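PDB 3KHY: propionate kinase from Francisella tularensis subsp. tularensis, which probably catalyses the reversible, magnesium-dependent transfer of phosphate from ATP to short-chain carboxylates such as acetate, giving acetyl phosphate and ADP. Local coordinates for residues Ile207-Val210 and Ser215-Thr218; Asn195-His200 and Ala305-Tyr310; Gly89-Ser94 and Arg169-His174; Ala144-Met149 and Thr176-Val181. All blocks are in the same frame, centred on the assembly; numbering follows the deposited sequence.

Interaction 1 (Ile207-Val210 and Ser215-Thr218)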
loop_
_atom_site.group_PDB
_atom_site.type_symbol
_atom_site.label_atom_id
_atom_site.label_comp_id
_atom_site.label_asym_id
_atom_site.label_seq_id
_atom_site.Cartn_x
_atom_site.Cartn_y
_atom_site.Cartn_z
ATOM N N ILE A 207 -8.734 1.473 -8.626
ATOM C CA ILE A 207 -8.437 2.663 -9.406
ATOM C C ILE A 207 -7.243 2.382 -10.325
ATOM O O ILE A 207 -6.315 1.662 -9.960
ATOM C CB ILE A 207 -8.205 3.869 -8.476
ATOM C CG1 ILE A 207 -7.924 5.136 -9.286
ATOM C CG2 ILE A 207 -7.063 3.592 -7.465
ATOM C CD1 ILE A 207 -7.973 6.370 -8.409
ATOM N N THR A 208 -7.293 2.904 -11.539
ATOM C CA THR A 208 -6.293 2.549 -12.535
ATOM C C THR A 208 -5.782 3.781 -13.250
ATOM O O THR A 208 -6.559 4.680 -13.573
ATOM C CB THR A 208 -6.882 1.577 -13.560
ATOM O OG1 THR A 208 -7.234 0.356 -12.891
ATOM C CG2 THR A 208 -5.882 1.281 -14.684
ATOM N N ALA A 209 -4.470 3.819 -13.483
ATOM C CA ALA A 209 -3.871 4.863 -14.302
ATOM C C ALA A 209 -3.737 4.341 -15.730
ATOM O O ALA A 209 -3.010 3.379 -15.985
ATOM C CB ALA A 209 -2.486 5.265 -13.748
ATOM N N VAL A 210 -4.433 4.991 -16.649
ATOM C CA VAL A 210 -4.455 4.593 -18.055
ATOM C C VAL A 210 -3.736 5.642 -18.907
ATOM O O VAL A 210 -4.142 6.804 -18.962
ATOM C CB VAL A 210 -5.891 4.408 -18.545
ATOM C CG1 VAL A 210 -5.923 4.125 -20.055
ATOM C CG2 VAL A 210 -6.575 3.275 -17.761
ATOM N N SER A 215 -3.243 0.346 -19.331
ATOM C CA SER A 215 -3.032 0.344 -17.883
ATOM C C SER A 215 -1.528 0.407 -17.569
ATOM O O SER A 215 -0.740 -0.357 -18.124
ATOM C CB SER A 215 -3.651 -0.916 -17.256
ATOM O OG SER A 215 -3.342 -0.987 -15.865
ATOM N N ILE A 216 -1.129 1.338 -16.705
ATOM C CA ILE A 216 0.258 1.438 -16.279
ATOM C C ILE A 216 0.405 1.163 -14.781
ATOM O O ILE A 216 1.486 0.819 -14.315
ATOM C CB ILE A 216 0.868 2.820 -16.641
ATOM C CG1 ILE A 216 2.386 2.813 -16.474
ATOM C CG2 ILE A 216 0.260 3.939 -15.788
ATOM C CD1 ILE A 216 3.046 4.067 -17.052
ATOM N N ASP A 217 -0.684 1.316 -14.024
ATOM C CA ASP A 217 -0.651 1.049 -12.579
ATOM C C ASP A 217 -2.096 0.864 -12.133
ATOM O O ASP A 217 -3.007 1.392 -12.752
ATOM C CB ASP A 217 0.015 2.220 -11.847
ATOM C CG ASP A 217 0.549 1.851 -10.451
ATOM O OD1 ASP A 217 0.279 0.742 -9.928
ATOM O OD2 ASP A 217 1.229 2.715 -9.861
ATOM N N THR A 218 -2.306 0.097 -11.072
ATOM C CA THR A 218 -3.648 -0.139 -10.578
ATOM C C THR A 218 -3.570 -0.553 -9.122
ATOM O O THR A 218 -2.509 -0.992 -8.643
ATOM C CB THR A 218 -4.355 -1.214 -11.424
ATOM O OG1 THR A 218 -5.733 -1.245 -11.092
ATOM C CG2 THR A 218 -3.724 -2.590 -11.184
#
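Thr208 and Thr218 face each other across an antiparallel beta hairpin, formed by strands 205-211 and 214-218 at one end of the five-stranded sheet of this acetokinase-family, actin-like ATPase fold. They make a non-hydrogen-bonded pair with CA atoms 4.2 Å apart, and their side chains lie next to one another, both directed to the same side of the sheet. This is the tight part of the contact. Thr218 places OG1 anti to its backbone N (chi1 -169°), which brings it within 2.8 Å of Thr208 OG1 in a hydroxyl-to-hydroxyl hydrogen bond. Thr208 CG2 packs on Asp217 O and on Ser215 OG, which is itself hydrogen-bonded to His146. The hydrogen-bonded pair comes next: Ala209 N donates to Asp217 O over 2.9 Å. Asp217 directs its side chain to the other side of the sheet, where OD2 is hydrogen-bonded to Tyr310 OH and forms a salt bridge with Lys302 of the second subunit, so the hairpin edge reaches the dimer interface. Toward the turn the register slips by one residue, a beta bulge that pairs Val210 with Ser215. Packing is looser here: Ile216, partly exposed, sends its longer branch away from the neighbouring strand and leaves CG2 behind, 3.7 Å from Ala209 CB. At the bulge Ile216 N donates to Ala209 O almost in line with the carbonyl bond, at a C=O...N angle of 174°.

Interaction 2 (Asn195-His200 and Ala305-Tyr310)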
loop_
_atom_site.group_PDB
_atom_site.type_symbol
_atom_site.label_atom_id
_atom_site.label_comp_id
_atom_site.label_asym_id
_atom_site.label_seq_id
_atom_site.Cartn_x
_atom_site.Cartn_y
_atom_site.Cartn_z
ATOM N N ASN A 195 -6.017 9.383 -21.732
ATOM C CA ASN A 195 -5.053 9.509 -20.651
ATOM C C ASN A 195 -5.856 9.852 -19.414
ATOM O O ASN A 195 -6.113 11.026 -19.121
ATOM C CB ASN A 195 -4.030 10.598 -20.951
ATOM C CG ASN A 195 -3.165 10.258 -22.149
ATOM O OD1 ASN A 195 -2.467 9.248 -22.162
ATOM N ND2 ASN A 195 -3.223 11.099 -23.169
ATOM N N VAL A 196 -6.284 8.817 -18.708
ATOM C CA VAL A 196 -7.273 9.009 -17.660
ATOM C C VAL A 196 -6.948 8.188 -16.431
ATOM O O VAL A 196 -6.223 7.189 -16.491
ATOM C CB VAL A 196 -8.703 8.661 -18.138
ATOM C CG1 VAL A 196 -9.197 9.678 -19.170
ATOM C CG2 VAL A 196 -8.784 7.226 -18.693
ATOM N N ILE A 197 -7.467 8.645 -15.306
ATOM C CA ILE A 197 -7.471 7.858 -14.085
ATOM C C ILE A 197 -8.909 7.418 -13.896
ATOM O O ILE A 197 -9.812 8.247 -13.895
ATOM C CB ILE A 197 -7.023 8.700 -12.894
ATOM C CG1 ILE A 197 -5.560 9.108 -13.079
ATOM C CG2 ILE A 197 -7.232 7.928 -11.575
ATOM C CD1 ILE A 197 -5.096 10.218 -12.126
ATOM N N VAL A 198 -9.121 6.109 -13.783
ATOM C CA VAL A 198 -10.464 5.558 -13.662
ATOM C C VAL A 198 -10.657 4.987 -12.260
ATOM O O VAL A 198 -9.915 4.102 -11.825
ATOM C CB VAL A 198 -10.732 4.455 -14.717
ATOM C CG1 VAL A 198 -12.146 3.861 -14.542
ATOM C CG2 VAL A 198 -10.553 5.008 -16.150
ATOM N N ALA A 199 -11.640 5.530 -11.549
ATOM C CA ALA A 199 -12.003 5.031 -10.231
ATOM C C ALA A 199 -13.289 4.224 -10.351
ATOM O O ALA A 199 -14.361 4.775 -10.520
ATOM C CB ALA A 199 -12.188 6.179 -9.257
ATOM N N HIS A 200 -13.157 2.906 -10.311
ATOM C CA HIS A 200 -14.302 2.008 -10.336
ATOM C C HIS A 200 -14.700 1.761 -8.890
ATOM O O HIS A 200 -14.016 1.022 -8.182
ATOM C CB HIS A 200 -13.908 0.680 -10.992
ATOM C CG HIS A 200 -15.018 -0.325 -11.030
ATOM N ND1 HIS A 200 -15.605 -0.742 -12.204
ATOM C CD2 HIS A 200 -15.667 -0.977 -10.035
ATOM C CE1 HIS A 200 -16.554 -1.619 -11.935
ATOM N NE2 HIS A 200 -16.614 -1.780 -10.624
ATOM N N ALA A 305 -4.014 11.158 -6.415
ATOM C CA ALA A 305 -2.822 12.004 -6.303
ATOM C C ALA A 305 -1.550 11.263 -6.704
ATOM O O ALA A 305 -0.686 11.812 -7.420
ATOM C CB ALA A 305 -2.686 12.559 -4.884
ATOM N N SER A 306 -1.425 10.012 -6.260
ATOM C CA SER A 306 -0.214 9.237 -6.534
ATOM C C SER A 306 -0.084 8.935 -8.019
ATOM O O SER A 306 1.024 8.846 -8.546
ATOM C CB SER A 306 -0.179 7.928 -5.730
ATOM O OG SER A 306 -0.822 6.871 -6.418
ATOM N N TYR A 307 -1.217 8.773 -8.691
ATOM C CA TYR A 307 -1.211 8.497 -10.135
ATOM C C TYR A 307 -0.950 9.719 -11.020
ATOM O O TYR A 307 -0.711 9.581 -12.226
ATOM C CB TYR A 307 -2.519 7.816 -10.559
ATOM C CG TYR A 307 -2.661 6.384 -10.054
ATOM C CD1 TYR A 307 -1.660 5.781 -9.292
ATOM C CD2 TYR A 307 -3.809 5.650 -10.327
ATOM C CE1 TYR A 307 -1.806 4.454 -8.822
ATOM C CE2 TYR A 307 -3.967 4.349 -9.869
ATOM C CZ TYR A 307 -2.971 3.757 -9.121
ATOM O OH TYR A 307 -3.161 2.458 -8.683
HETATM N N MSE A 308 -1.004 10.912 -10.443
HETATM C CA MSE A 308 -0.686 12.111 -11.217
HETATM C C MSE A 308 0.729 12.045 -11.821
HETATM O O MSE A 308 0.994 12.673 -12.843
HETATM C CB MSE A 308 -0.842 13.373 -10.363
HETATM C CG MSE A 308 -2.257 13.596 -9.850
HETATM SE SE MSE A 308 -3.558 13.763 -11.331
HETATM C CE MSE A 308 -3.151 15.617 -11.840
ATOM N N ILE A 309 1.632 11.274 -11.213
ATOM C CA ILE A 309 2.992 11.160 -11.761
ATOM C C ILE A 309 3.040 10.681 -13.205
ATOM O O ILE A 309 4.003 10.982 -13.919
ATOM C CB ILE A 309 3.905 10.204 -10.963
ATOM C CG1 ILE A 309 3.339 8.779 -10.987
ATOM C CG2 ILE A 309 4.134 10.700 -9.556
ATOM C CD1 ILE A 309 4.341 7.734 -10.488
ATOM N N TYR A 310 2.031 9.923 -13.635
ATOM C CA TYR A 310 2.069 9.317 -14.976
ATOM C C TYR A 310 1.652 10.238 -16.116
ATOM O O TYR A 310 1.707 9.841 -17.285
ATOM C CB TYR A 310 1.206 8.056 -15.046
ATOM C CG TYR A 310 1.608 7.000 -14.046
ATOM C CD1 TYR A 310 2.845 6.360 -14.141
ATOM C CD2 TYR A 310 0.751 6.642 -13.000
ATOM C CE1 TYR A 310 3.224 5.398 -13.219
ATOM C CE2 TYR A 310 1.124 5.682 -12.071
ATOM C CZ TYR A 310 2.365 5.062 -12.188
ATOM O OH TYR A 310 2.746 4.100 -11.274
#
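Ile197 meets Tyr307 and Met308 through its terminal methyl, an example of how one strand side chain can join a sheet to the 305-310 segment without any polar bond. Its side chain leaves the strand toward 305-310, and the extended outer chain (chi2 166°) carries CD1 up to these two residues. Tyr307, in the last part of the long helix 287-307, comes first. Its CB lies 3.9 Å from Ile197 CD1, while Ile197 CG2 approaches the edge of the tyrosine ring close to its plane. The ring itself runs on past the isoleucine, and its hydroxyl reaches Ile207 O in a weak hydrogen bond. Met308, a selenomethionine, follows. It starts out away from the strand, but bends at chi2 (-60°) and chi3 bring SE back to 3.9 Å from the same Ile197 CD1; the two side chains cross at about a right angle. The methyl thus touches both consecutive residues. Farther along, Tyr310 packs on Ala209. The 305-310 segment therefore lies on Ile197 of strand 196-201 and Ala209 of strand 205-211, and Ile197 also touches Leu317 of the neighbouring strand 316-320, whereas Val198 points to helix 175-188 on the opposite face.

Interaction 3 (Gly89-Ser94 and Arg169-His174)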
loop_
_atom_site.group_PDB
_atom_site.type_symbol
_atom_site.label_atom_id
_atom_site.label_comp_id
_atom_site.label_asym_id
_atom_site.label_seq_id
_atom_site.Cartn_x
_atom_site.Cartn_y
_atom_site.Cartn_z
ATOM N N GLY A 89 -6.197 -14.577 -14.883
ATOM C CA GLY A 89 -5.432 -15.207 -15.958
ATOM C C GLY A 89 -3.918 -15.141 -15.801
ATOM O O GLY A 89 -3.167 -15.416 -16.750
ATOM N N GLY A 90 -3.461 -14.774 -14.605
ATOM C CA GLY A 90 -2.036 -14.728 -14.307
ATOM C C GLY A 90 -1.258 -13.952 -15.353
ATOM O O GLY A 90 -1.751 -12.966 -15.904
ATOM N N GLN A 91 -0.043 -14.405 -15.639
ATOM C CA GLN A 91 0.763 -13.775 -16.679
ATOM C C GLN A 91 0.564 -14.433 -18.037
ATOM O O GLN A 91 1.154 -14.009 -19.025
ATOM C CB GLN A 91 2.244 -13.777 -16.297
ATOM C CG GLN A 91 2.576 -12.811 -15.173
ATOM C CD GLN A 91 4.067 -12.608 -15.013
ATOM O OE1 GLN A 91 4.730 -13.349 -14.284
ATOM N NE2 GLN A 91 4.605 -11.603 -15.699
ATOM N N TYR A 92 -0.286 -15.454 -18.085
ATOM C CA TYR A 92 -0.570 -16.162 -19.326
ATOM C C TYR A 92 -1.391 -15.347 -20.315
ATOM O O TYR A 92 -1.216 -15.477 -21.523
ATOM C CB TYR A 92 -1.336 -17.453 -19.044
ATOM C CG TYR A 92 -0.550 -18.510 -18.314
ATOM C CD1 TYR A 92 0.403 -19.275 -18.978
ATOM C CD2 TYR A 92 -0.784 -18.769 -16.971
ATOM C CE1 TYR A 92 1.118 -20.259 -18.315
ATOM C CE2 TYR A 92 -0.075 -19.746 -16.301
ATOM C CZ TYR A 92 0.875 -20.489 -16.978
ATOM O OH TYR A 92 1.582 -21.464 -16.315
ATOM N N PHE A 93 -2.320 -14.537 -19.814
ATOM C CA PHE A 93 -3.280 -13.897 -20.707
ATOM C C PHE A 93 -3.271 -12.382 -20.617
ATOM O O PHE A 93 -3.593 -11.812 -19.572
ATOM C CB PHE A 93 -4.686 -14.414 -20.434
ATOM C CG PHE A 93 -4.843 -15.895 -20.659
ATOM C CD1 PHE A 93 -4.924 -16.404 -21.941
ATOM C CD2 PHE A 93 -4.919 -16.772 -19.592
ATOM C CE1 PHE A 93 -5.076 -17.769 -22.158
ATOM C CE2 PHE A 93 -5.077 -18.142 -19.805
ATOM C CZ PHE A 93 -5.157 -18.631 -21.090
ATOM N N SER A 94 -2.915 -11.740 -21.726
ATOM C CA SER A 94 -2.913 -10.285 -21.811
ATOM C C SER A 94 -4.045 -9.815 -22.716
ATOM O O SER A 94 -4.162 -8.626 -23.007
ATOM C CB SER A 94 -1.572 -9.799 -22.359
ATOM O OG SER A 94 -1.379 -10.301 -23.668
ATOM N N ARG A 169 3.042 -11.247 -7.625
ATOM C CA ARG A 169 3.218 -9.871 -8.121
ATOM C C ARG A 169 1.834 -9.228 -8.141
ATOM O O ARG A 169 0.829 -9.895 -7.898
ATOM C CB ARG A 169 3.783 -9.866 -9.549
ATOM C CG ARG A 169 2.825 -10.539 -10.541
ATOM C CD ARG A 169 3.445 -10.921 -11.880
ATOM N NE ARG A 169 3.785 -9.784 -12.734
ATOM C CZ ARG A 169 5.026 -9.479 -13.115
ATOM N NH1 ARG A 169 6.040 -10.230 -12.697
ATOM N NH2 ARG A 169 5.261 -8.423 -13.908
ATOM N N LYS A 170 1.785 -7.933 -8.426
ATOM C CA LYS A 170 0.517 -7.262 -8.616
ATOM C C LYS A 170 -0.085 -7.651 -9.968
ATOM O O LYS A 170 0.588 -7.541 -10.998
ATOM C CB LYS A 170 0.726 -5.748 -8.566
ATOM C CG LYS A 170 -0.547 -4.949 -8.905
ATOM C CD LYS A 170 -0.277 -3.458 -8.794
ATOM C CE LYS A 170 -0.402 -3.037 -7.336
ATOM N NZ LYS A 170 -0.416 -1.583 -7.168
ATOM N N TYR A 171 -1.334 -8.117 -9.958
ATOM C CA TYR A 171 -2.102 -8.346 -11.191
ATOM C C TYR A 171 -3.241 -7.346 -11.363
ATOM O O TYR A 171 -3.634 -7.035 -12.484
ATOM C CB TYR A 171 -2.701 -9.762 -11.215
ATOM C CG TYR A 171 -1.650 -10.832 -11.272
ATOM C CD1 TYR A 171 -1.066 -11.190 -12.476
ATOM C CD2 TYR A 171 -1.220 -11.471 -10.120
ATOM C CE1 TYR A 171 -0.070 -12.164 -12.535
ATOM C CE2 TYR A 171 -0.237 -12.447 -10.171
ATOM C CZ TYR A 171 0.333 -12.788 -11.381
ATOM O OH TYR A 171 1.322 -13.759 -11.429
ATOM N N GLY A 172 -3.793 -6.864 -10.256
ATOM C CA GLY A 172 -4.959 -5.997 -10.319
ATOM C C GLY A 172 -6.206 -6.773 -10.713
ATOM O O GLY A 172 -6.147 -7.997 -10.884
ATOM N N ALA A 173 -7.338 -6.075 -10.820
ATOM C CA ALA A 173 -8.574 -6.674 -11.328
ATOM C C ALA A 173 -9.522 -5.572 -11.801
ATOM O O ALA A 173 -9.075 -4.445 -12.033
ATOM C CB ALA A 173 -9.230 -7.593 -10.267
ATOM N N HIS A 174 -10.817 -5.872 -11.920
ATOM C CA HIS A 174 -11.754 -4.968 -12.593
ATOM C C HIS A 174 -11.251 -4.590 -13.989
ATOM O O HIS A 174 -11.654 -3.567 -14.542
ATOM C CB HIS A 174 -11.961 -3.676 -11.788
ATOM C CG HIS A 174 -12.844 -3.838 -10.589
ATOM N ND1 HIS A 174 -12.751 -3.015 -9.486
ATOM C CD2 HIS A 174 -13.845 -4.713 -10.324
ATOM C CE1 HIS A 174 -13.651 -3.381 -8.590
ATOM N NE2 HIS A 174 -14.328 -4.408 -9.073
HETATM O O HOH W 1 6.408 -12.870 -12.058
#
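A single water is shared by Gln91 and Arg169: it accepts from Arg169 NH1 at 2.7 Å and donates to Gln91 OE1 at 2.8 Å. Beside this bridge the two flat end groups are stacked, with amide and guanidinium planes only 16° apart. Gln91 NE2 sits over the centre of the guanidinium face, 3.4 Å from Arg169 CZ. The arginine reaches this place by a bend at chi3 (-70°), while the glutamine chain extends beyond CG to meet it crosswise. Both segments are irregular loops, one between strands 79-86 and 97-98, the other leading into helix 175-188 and ending on its N-cap residue His174, a predicted transition-state stabiliser; their meeting brings together loops from two parts of the actin-like fold near the predicted active site. Tyr171 fills the inner part of the contact. Arg169 CG lies over one face of its ring, offset toward the rim, and Gln91 CG meets the ring edge at CE1, 3.8 Å away. Gly90 C lies 3.5 Å from Tyr171 CE1. The phenol hydroxyl is hydrogen-bonded to Asn167 O, and His88 makes an edge-to-face pair with the ring.

Interaction 4 (Ala144-Met149 and Thr176-Val181)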
loop_
_atom_site.group_PDB
_atom_site.type_symbol
_atom_site.label_atom_id
_atom_site.label_comp_id
_atom_site.label_asym_id
_atom_site.label_seq_id
_atom_site.Cartn_x
_atom_site.Cartn_y
_atom_site.Cartn_z
ATOM N N ALA A 144 -6.418 -9.256 -17.491
ATOM C CA ALA A 144 -5.702 -9.076 -18.767
ATOM C C ALA A 144 -5.309 -7.622 -19.057
ATOM O O ALA A 144 -4.178 -7.350 -19.476
ATOM C CB ALA A 144 -6.525 -9.632 -19.918
ATOM N N PHE A 145 -6.247 -6.699 -18.846
ATOM C CA PHE A 145 -6.013 -5.277 -19.133
ATOM C C PHE A 145 -4.757 -4.739 -18.439
ATOM O O PHE A 145 -4.055 -3.888 -18.980
ATOM C CB PHE A 145 -7.243 -4.432 -18.742
ATOM C CG PHE A 145 -7.149 -2.977 -19.173
ATOM C CD1 PHE A 145 -6.958 -2.650 -20.510
ATOM C CD2 PHE A 145 -7.296 -1.946 -18.250
ATOM C CE1 PHE A 145 -6.883 -1.321 -20.918
ATOM C CE2 PHE A 145 -7.221 -0.607 -18.647
ATOM C CZ PHE A 145 -7.005 -0.304 -19.997
ATOM N N HIS A 146 -4.461 -5.251 -17.247
ATOM C CA HIS A 146 -3.351 -4.721 -16.463
ATOM C C HIS A 146 -1.995 -5.326 -16.841
ATOM O O HIS A 146 -0.953 -4.954 -16.289
ATOM C CB HIS A 146 -3.628 -4.894 -14.964
ATOM C CG HIS A 146 -4.911 -4.256 -14.515
ATOM N ND1 HIS A 146 -5.175 -2.911 -14.686
ATOM C CD2 HIS A 146 -5.999 -4.779 -13.902
ATOM C CE1 HIS A 146 -6.367 -2.633 -14.188
ATOM N NE2 HIS A 146 -6.891 -3.750 -13.715
ATOM N N GLN A 147 -1.999 -6.236 -17.804
ATOM C CA GLN A 147 -0.758 -6.906 -18.180
ATOM C C GLN A 147 0.221 -5.987 -18.924
ATOM O O GLN A 147 1.350 -6.366 -19.183
ATOM C CB GLN A 147 -1.033 -8.201 -18.951
ATOM C CG GLN A 147 -1.480 -9.337 -18.041
ATOM C CD GLN A 147 -0.392 -9.728 -17.052
ATOM O OE1 GLN A 147 0.681 -10.185 -17.443
ATOM N NE2 GLN A 147 -0.652 -9.516 -15.769
ATOM N N THR A 148 -0.199 -4.768 -19.232
ATOM C CA THR A 148 0.752 -3.764 -19.712
ATOM C C THR A 148 1.531 -3.047 -18.602
ATOM O O THR A 148 2.415 -2.246 -18.886
ATOM C CB THR A 148 0.051 -2.706 -20.577
ATOM O OG1 THR A 148 -1.130 -2.262 -19.900
ATOM C CG2 THR A 148 -0.341 -3.292 -21.927
HETATM N N MSE A 149 1.212 -3.295 -17.334
HETATM C CA MSE A 149 2.004 -2.672 -16.275
HETATM C C MSE A 149 3.458 -3.139 -16.362
HETATM O O MSE A 149 3.718 -4.336 -16.433
HETATM C CB MSE A 149 1.482 -3.046 -14.881
HETATM C CG MSE A 149 0.163 -2.486 -14.471
HETATM SE SE MSE A 149 0.018 -2.866 -12.540
HETATM C CE MSE A 149 -0.320 -4.788 -12.667
ATOM N N THR A 176 -11.782 -5.592 -17.006
ATOM C CA THR A 176 -12.761 -5.449 -18.078
ATOM C C THR A 176 -13.531 -4.129 -17.947
ATOM O O THR A 176 -13.880 -3.512 -18.945
ATOM C CB THR A 176 -13.701 -6.672 -18.118
ATOM O OG1 THR A 176 -12.917 -7.843 -18.404
ATOM C CG2 THR A 176 -14.764 -6.508 -19.188
ATOM N N SER A 177 -13.762 -3.674 -16.717
ATOM C CA SER A 177 -14.435 -2.394 -16.514
ATOM C C SER A 177 -13.485 -1.224 -16.823
ATOM O O SER A 177 -13.867 -0.272 -17.495
ATOM C CB SER A 177 -14.993 -2.303 -15.094
ATOM O OG SER A 177 -15.497 -1.001 -14.820
ATOM N N HIS A 178 -12.245 -1.297 -16.338
ATOM C CA HIS A 178 -11.263 -0.260 -16.649
ATOM C C HIS A 178 -11.012 -0.119 -18.149
ATOM O O HIS A 178 -10.882 0.985 -18.665
ATOM C CB HIS A 178 -9.952 -0.498 -15.890
ATOM C CG HIS A 178 -10.083 -0.266 -14.418
ATOM N ND1 HIS A 178 -10.386 0.969 -13.893
ATOM C CD2 HIS A 178 -9.980 -1.109 -13.365
ATOM C CE1 HIS A 178 -10.466 0.880 -12.576
ATOM N NE2 HIS A 178 -10.225 -0.371 -12.229
ATOM N N LYS A 179 -10.983 -1.241 -18.852
ATOM C CA LYS A 179 -10.824 -1.206 -20.303
ATOM C C LYS A 179 -12.027 -0.582 -21.014
ATOM O O LYS A 179 -11.884 0.325 -21.832
ATOM C CB LYS A 179 -10.586 -2.620 -20.834
ATOM C CG LYS A 179 -10.208 -2.670 -22.316
ATOM C CD LYS A 179 -9.740 -4.062 -22.712
ATOM C CE LYS A 179 -9.122 -4.067 -24.108
ATOM N NZ LYS A 179 -10.149 -4.440 -25.105
ATOM N N TYR A 180 -13.218 -1.081 -20.709
ATOM C CA TYR A 180 -14.433 -0.544 -21.299
ATOM C C TYR A 180 -14.559 0.957 -21.018
ATOM O O TYR A 180 -14.821 1.740 -21.919
ATOM C CB TYR A 180 -15.673 -1.290 -20.794
ATOM C CG TYR A 180 -16.955 -0.660 -21.278
ATOM C CD1 TYR A 180 -17.468 -0.973 -22.533
ATOM C CD2 TYR A 180 -17.626 0.278 -20.506
ATOM C CE1 TYR A 180 -18.622 -0.388 -22.997
ATOM C CE2 TYR A 180 -18.794 0.877 -20.962
ATOM C CZ TYR A 180 -19.280 0.538 -22.210
ATOM O OH TYR A 180 -20.424 1.128 -22.677
ATOM N N VAL A 181 -14.367 1.366 -19.769
ATOM C CA VAL A 181 -14.579 2.778 -19.414
ATOM C C VAL A 181 -13.525 3.703 -20.048
ATOM O O VAL A 181 -13.841 4.801 -20.515
ATOM C CB VAL A 181 -14.667 2.968 -17.876
ATOM C CG1 VAL A 181 -14.564 4.439 -17.497
ATOM C CG2 VAL A 181 -15.989 2.394 -17.362
#
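Phe145 lays its ring against the backbone and side-chain base of Lys179, the kind of aromatic-on-helix packing by which a connecting segment can be seated on a helix. Lys179 CB stands over the ring face, 3.9 Å from its centroid and 19° off the normal, a CH-pi contact, and Lys179 CG continues beside Phe145 CD1 at 3.7 Å. With CG of Phe145 anti to its own backbone N (chi1 -172°), the ring is carried toward helix 175-188, and Lys179 CA comes over its centre. One residue earlier on the helix, His178 CB touches Phe145 CD2 at 3.8 Å, the two side chains crossing nearly perpendicularly. His146 adds a lighter contact: His178 CD2 arrives at the edge of its ring, 4.0 Å from CE1, with the two ring planes inclined at 60°.

The next shell fixes these groups. Both ring nitrogens of His146 are hydrogen-bonded, NE2 to Ala173 O, which sets the rotation of its ring between the hairpin strand 214-218 and the loop before the helix. His178 NE2 is hydrogen-bonded to Ser206 OG, and its ring lies beside His174, a predicted transition-state stabiliser, and His200, predicted to bind ATP. The lysine chain runs extended past the phenylalanine before bending at chi4, and its NZ forms a salt bridge with Glu379 of helix 372-382. Chemically, then, the lysine is divided: its aliphatic base serves as an apolar surface for Phe145, while its ammonium is paired with the carboxylate of a second helix.

How the interactions relate
From the N terminus, interaction 3 opens first at 89-94, and interaction 4 opens at 144-149 before 169-174 closes interaction 3; 176-181 then closes interaction 4. The two therefore cross, and they lie side by side, with Met149 CE packed on Lys170 O. Interaction 2 opens on strand 196-201 and closes only at 305-310, the widest loop of the four, with the short hairpin of interaction 1 nested inside it. Hairpin and strand share one sheet, joined by Val210 N and Val196 O. Thr148 OG1 and Lys170 NZ bind the hairpin's outer strand to interactions 4 and 3, while stacked His174 and His200 connect interactions 3 and 2 at the predicted active site.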